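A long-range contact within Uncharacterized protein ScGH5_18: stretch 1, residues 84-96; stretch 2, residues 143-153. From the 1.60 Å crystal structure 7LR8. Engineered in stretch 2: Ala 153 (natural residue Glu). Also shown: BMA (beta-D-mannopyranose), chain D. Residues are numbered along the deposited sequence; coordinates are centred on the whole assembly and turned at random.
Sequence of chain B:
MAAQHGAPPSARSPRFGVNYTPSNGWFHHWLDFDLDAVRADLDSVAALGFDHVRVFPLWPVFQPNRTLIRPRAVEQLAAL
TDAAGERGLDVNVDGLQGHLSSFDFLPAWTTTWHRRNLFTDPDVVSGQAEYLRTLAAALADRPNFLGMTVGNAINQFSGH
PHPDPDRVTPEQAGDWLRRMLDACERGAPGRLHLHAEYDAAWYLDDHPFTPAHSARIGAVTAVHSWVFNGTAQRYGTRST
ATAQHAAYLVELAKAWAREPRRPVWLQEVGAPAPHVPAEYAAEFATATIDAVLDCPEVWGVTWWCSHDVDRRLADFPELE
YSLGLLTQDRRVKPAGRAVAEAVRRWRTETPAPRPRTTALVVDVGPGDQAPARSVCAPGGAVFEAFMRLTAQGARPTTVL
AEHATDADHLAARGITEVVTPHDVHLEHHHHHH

Stretch 1 84-96: AGERGLDVNVDGL
Stretch 2 (143-153) PNFLGMTVGNA

Val 93 (chi1 t) anchors the apolar centre: its CG2 lies 3.9 Å from CE1 of Phe 145 (chi1 t, chi2 56°), at the ring edge, and its CG1 lies 3.8 Å from CE of Met 148, whose side chain curls back in an m, m, m rotamer. Val 91 (t) projects from the same sheet face as these three. The strands carrying them, 90-94 and 145-149, run parallel, their axes 13° apart and 4.6 Å at closest approach. Val 91 pairs with Phe 145, Val 93 with Met 148 and Asp 94 with Thr 149.

Hydrogen bonds alternate along this ladder: Val 91 N to Asn 144 O (2.8 Å), Leu 146 N to Val 91 O (2.7 Å), Val 93 N to Gly 147 O (3.1 Å), Thr 149 N to Val 93 O (2.8 Å) and Gly 95 N to Thr 149 O (2.9 Å). The register slips at Leu 146, whose helical phi/psi (-75/-46) precedes an extended Gly 147 (151/-168).

Beyond the strands, Leu 96 N donates to Val 150 O (2.9 Å), and one water bridges Leu 96 O and Asn 152 O, 2.8 Å from each. Asn 152 (t) turns to the sugar, ND2 donating to BMA O2 at 2.7 Å. At the other end, Asn 144 (p) sends ND2 to Leu 89 O (3.1 Å), tying the turn after the helix to the second stretch.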

# COMPACT_ATOMS: atom_id res chain seq x y z
N ALA B 84 -20.70 -17.74 6.85
CA ALA B 84 -21.53 -17.77 5.65
C ALA B 84 -22.21 -19.12 5.49
O ALA B 84 -23.43 -19.18 5.26
CB ALA B 84 -20.69 -17.42 4.42
N GLY B 85 -21.46 -20.22 5.62
CA GLY B 85 -22.06 -21.54 5.43
C GLY B 85 -23.20 -21.82 6.39
O GLY B 85 -24.20 -22.45 6.00
N GLU B 86 -23.07 -21.39 7.64
CA GLU B 86 -24.15 -21.56 8.62
C GLU B 86 -25.45 -20.95 8.12
O GLU B 86 -26.54 -21.44 8.44
CB GLU B 86 -23.79 -20.92 9.95
CG GLU B 86 -22.69 -21.58 10.68
CD GLU B 86 -22.36 -20.87 11.95
OE1 GLU B 86 -22.59 -19.64 12.04
OE2 GLU B 86 -21.85 -21.53 12.86
N ARG B 87 -25.35 -19.84 7.40
CA ARG B 87 -26.50 -19.09 6.90
C ARG B 87 -26.89 -19.52 5.50
O ARG B 87 -27.69 -18.83 4.85
CB ARG B 87 -26.19 -17.59 6.96
CG ARG B 87 -26.15 -17.09 8.40
CD ARG B 87 -25.19 -15.93 8.68
NE ARG B 87 -25.27 -15.62 10.10
CZ ARG B 87 -24.55 -16.24 11.03
NH1 ARG B 87 -23.67 -17.17 10.69
NH2 ARG B 87 -24.72 -15.93 12.31
N GLY B 88 -26.37 -20.65 5.02
CA GLY B 88 -26.73 -21.14 3.71
C GLY B 88 -26.12 -20.36 2.57
O GLY B 88 -26.69 -20.33 1.48
N LEU B 89 -24.98 -19.71 2.81
CA LEU B 89 -24.29 -18.92 1.79
C LEU B 89 -22.99 -19.63 1.44
O LEU B 89 -22.10 -19.77 2.30
CB LEU B 89 -24.03 -17.50 2.28
CG LEU B 89 -25.28 -16.75 2.75
CD1 LEU B 89 -24.87 -15.49 3.50
CD2 LEU B 89 -26.16 -16.42 1.56
N ASP B 90 -22.89 -20.13 0.21
CA ASP B 90 -21.61 -20.59 -0.31
C ASP B 90 -20.70 -19.40 -0.60
O ASP B 90 -21.16 -18.27 -0.73
CB ASP B 90 -21.84 -21.42 -1.57
CG ASP B 90 -22.70 -22.64 -1.32
OD1 ASP B 90 -22.51 -23.27 -0.26
OD2 ASP B 90 -23.56 -22.97 -2.16
N VAL B 91 -19.39 -19.65 -0.67
CA VAL B 91 -18.40 -18.57 -0.69
C VAL B 91 -17.46 -18.73 -1.88
O VAL B 91 -16.79 -19.76 -2.02
CB VAL B 91 -17.60 -18.52 0.61
CG1 VAL B 91 -16.46 -17.46 0.50
CG2 VAL B 91 -18.51 -18.20 1.78
N ASN B 92 -17.38 -17.69 -2.71
CA ASN B 92 -16.30 -17.54 -3.68
C ASN B 92 -15.31 -16.51 -3.12
O ASN B 92 -15.73 -15.44 -2.67
CB ASN B 92 -16.83 -17.08 -5.04
CG ASN B 92 -15.76 -16.42 -5.89
OD1 ASN B 92 -15.42 -15.25 -5.69
ND2 ASN B 92 -15.20 -17.17 -6.83
N VAL B 93 -14.02 -16.84 -3.15
CA VAL B 93 -13.00 -15.94 -2.63
C VAL B 93 -12.21 -15.36 -3.80
O VAL B 93 -11.61 -16.10 -4.58
CB VAL B 93 -12.05 -16.66 -1.66
CG1 VAL B 93 -10.96 -15.69 -1.18
CG2 VAL B 93 -12.81 -17.24 -0.47
N ASP B 94 -12.18 -14.03 -3.90
CA ASP B 94 -11.28 -13.34 -4.82
C ASP B 94 -9.92 -13.16 -4.15
O ASP B 94 -9.85 -12.64 -3.03
CB ASP B 94 -11.84 -11.98 -5.23
CG ASP B 94 -12.85 -12.06 -6.34
OD1 ASP B 94 -13.84 -12.81 -6.21
OD2 ASP B 94 -12.69 -11.35 -7.36
N GLY B 95 -8.86 -13.55 -4.83
CA GLY B 95 -7.56 -13.47 -4.18
C GLY B 95 -6.84 -12.14 -4.26
O GLY B 95 -6.57 -11.50 -3.23
N LEU B 96 -6.50 -11.69 -5.47
CA LEU B 96 -5.55 -10.59 -5.65
C LEU B 96 -6.26 -9.24 -5.77
O LEU B 96 -6.49 -8.72 -6.86
CB LEU B 96 -4.68 -10.86 -6.86
CG LEU B 96 -3.76 -12.09 -6.70
CD1 LEU B 96 -3.10 -12.44 -8.02
CD2 LEU B 96 -2.70 -11.81 -5.65
N PRO B 143 -17.43 -27.35 3.12
CA PRO B 143 -18.34 -27.75 2.03
C PRO B 143 -18.97 -26.57 1.31
O PRO B 143 -19.38 -26.73 0.15
CB PRO B 143 -19.40 -28.59 2.75
CG PRO B 143 -19.27 -28.24 4.20
CD PRO B 143 -17.84 -27.89 4.42
N ASN B 144 -19.04 -25.39 1.92
CA ASN B 144 -19.65 -24.25 1.27
C ASN B 144 -18.64 -23.38 0.52
O ASN B 144 -19.02 -22.35 -0.04
CB ASN B 144 -20.40 -23.39 2.29
CG ASN B 144 -19.46 -22.65 3.21
OD1 ASN B 144 -18.54 -23.23 3.79
ND2 ASN B 144 -19.65 -21.33 3.31
N PHE B 145 -17.37 -23.77 0.50
CA PHE B 145 -16.37 -23.06 -0.29
C PHE B 145 -16.53 -23.42 -1.76
O PHE B 145 -16.35 -24.58 -2.16
CB PHE B 145 -14.97 -23.42 0.22
CG PHE B 145 -13.84 -22.85 -0.60
CD1 PHE B 145 -13.73 -21.49 -0.83
CD2 PHE B 145 -12.85 -23.70 -1.10
CE1 PHE B 145 -12.66 -20.97 -1.56
CE2 PHE B 145 -11.79 -23.19 -1.84
CZ PHE B 145 -11.68 -21.83 -2.07
N LEU B 146 -16.89 -22.42 -2.57
CA LEU B 146 -17.10 -22.64 -4.00
C LEU B 146 -15.78 -22.79 -4.73
O LEU B 146 -15.63 -23.68 -5.57
CB LEU B 146 -17.89 -21.47 -4.60
CG LEU B 146 -19.35 -21.29 -4.21
CD1 LEU B 146 -19.84 -19.92 -4.70
CD2 LEU B 146 -20.18 -22.41 -4.80
N GLY B 147 -14.82 -21.91 -4.44
CA GLY B 147 -13.55 -21.90 -5.13
C GLY B 147 -13.01 -20.49 -5.13
O GLY B 147 -13.53 -19.61 -4.43
N MET B 148 -11.97 -20.28 -5.93
CA MET B 148 -11.27 -19.01 -6.01
C MET B 148 -11.57 -18.29 -7.32
O MET B 148 -11.68 -18.93 -8.37
CB MET B 148 -9.75 -19.21 -5.93
CG MET B 148 -9.24 -19.98 -4.75
SD MET B 148 -9.49 -19.11 -3.20
CE MET B 148 -8.56 -17.60 -3.45
N THR B 149 -11.65 -16.96 -7.25
CA THR B 149 -11.46 -16.10 -8.41
C THR B 149 -10.08 -15.47 -8.27
O THR B 149 -9.72 -15.03 -7.17
CB THR B 149 -12.56 -15.03 -8.47
OG1 THR B 149 -13.83 -15.66 -8.64
CG2 THR B 149 -12.33 -14.07 -9.63
N VAL B 150 -9.30 -15.46 -9.35
CA VAL B 150 -7.89 -15.06 -9.23
C VAL B 150 -7.76 -13.69 -8.56
O VAL B 150 -6.99 -13.52 -7.61
CB VAL B 150 -7.20 -15.10 -10.60
CG1 VAL B 150 -5.84 -14.39 -10.53
CG2 VAL B 150 -7.03 -16.54 -11.07
N GLY B 151 -8.54 -12.71 -9.03
CA GLY B 151 -8.56 -11.40 -8.39
C GLY B 151 -9.56 -10.50 -9.09
O GLY B 151 -9.88 -10.68 -10.27
N ASN B 152 -10.04 -9.51 -8.34
CA ASN B 152 -11.13 -8.67 -8.83
C ASN B 152 -10.63 -7.74 -9.93
O ASN B 152 -9.98 -6.72 -9.66
CB ASN B 152 -11.73 -7.85 -7.70
CG ASN B 152 -12.75 -6.84 -8.21
OD1 ASN B 152 -13.62 -7.21 -8.97
ND2 ASN B 152 -12.60 -5.57 -7.82
N ALA B 153 -10.93 -8.08 -11.19
CA ALA B 153 -10.57 -7.24 -12.33
C ALA B 153 -9.09 -6.87 -12.30
O ALA B 153 -8.71 -5.71 -12.46
CB ALA B 153 -11.44 -5.97 -12.37
C1 BMA D . -16.10 -2.80 -10.16
C2 BMA D . -15.89 -3.51 -8.79
C3 BMA D . -15.47 -2.48 -7.76
C4 BMA D . -16.41 -1.20 -7.84
C5 BMA D . -17.62 -1.45 -8.79
C6 BMA D . -18.49 -0.23 -8.98
O2 BMA D . -14.90 -4.52 -8.87
O3 BMA D . -14.06 -2.17 -7.89
O4 BMA D . -16.87 -0.91 -6.55
O5 BMA D . -17.15 -1.80 -10.10
O6 BMA D . -17.67 0.80 -9.59
O HOH W 1 -7.40 -6.67 -8.49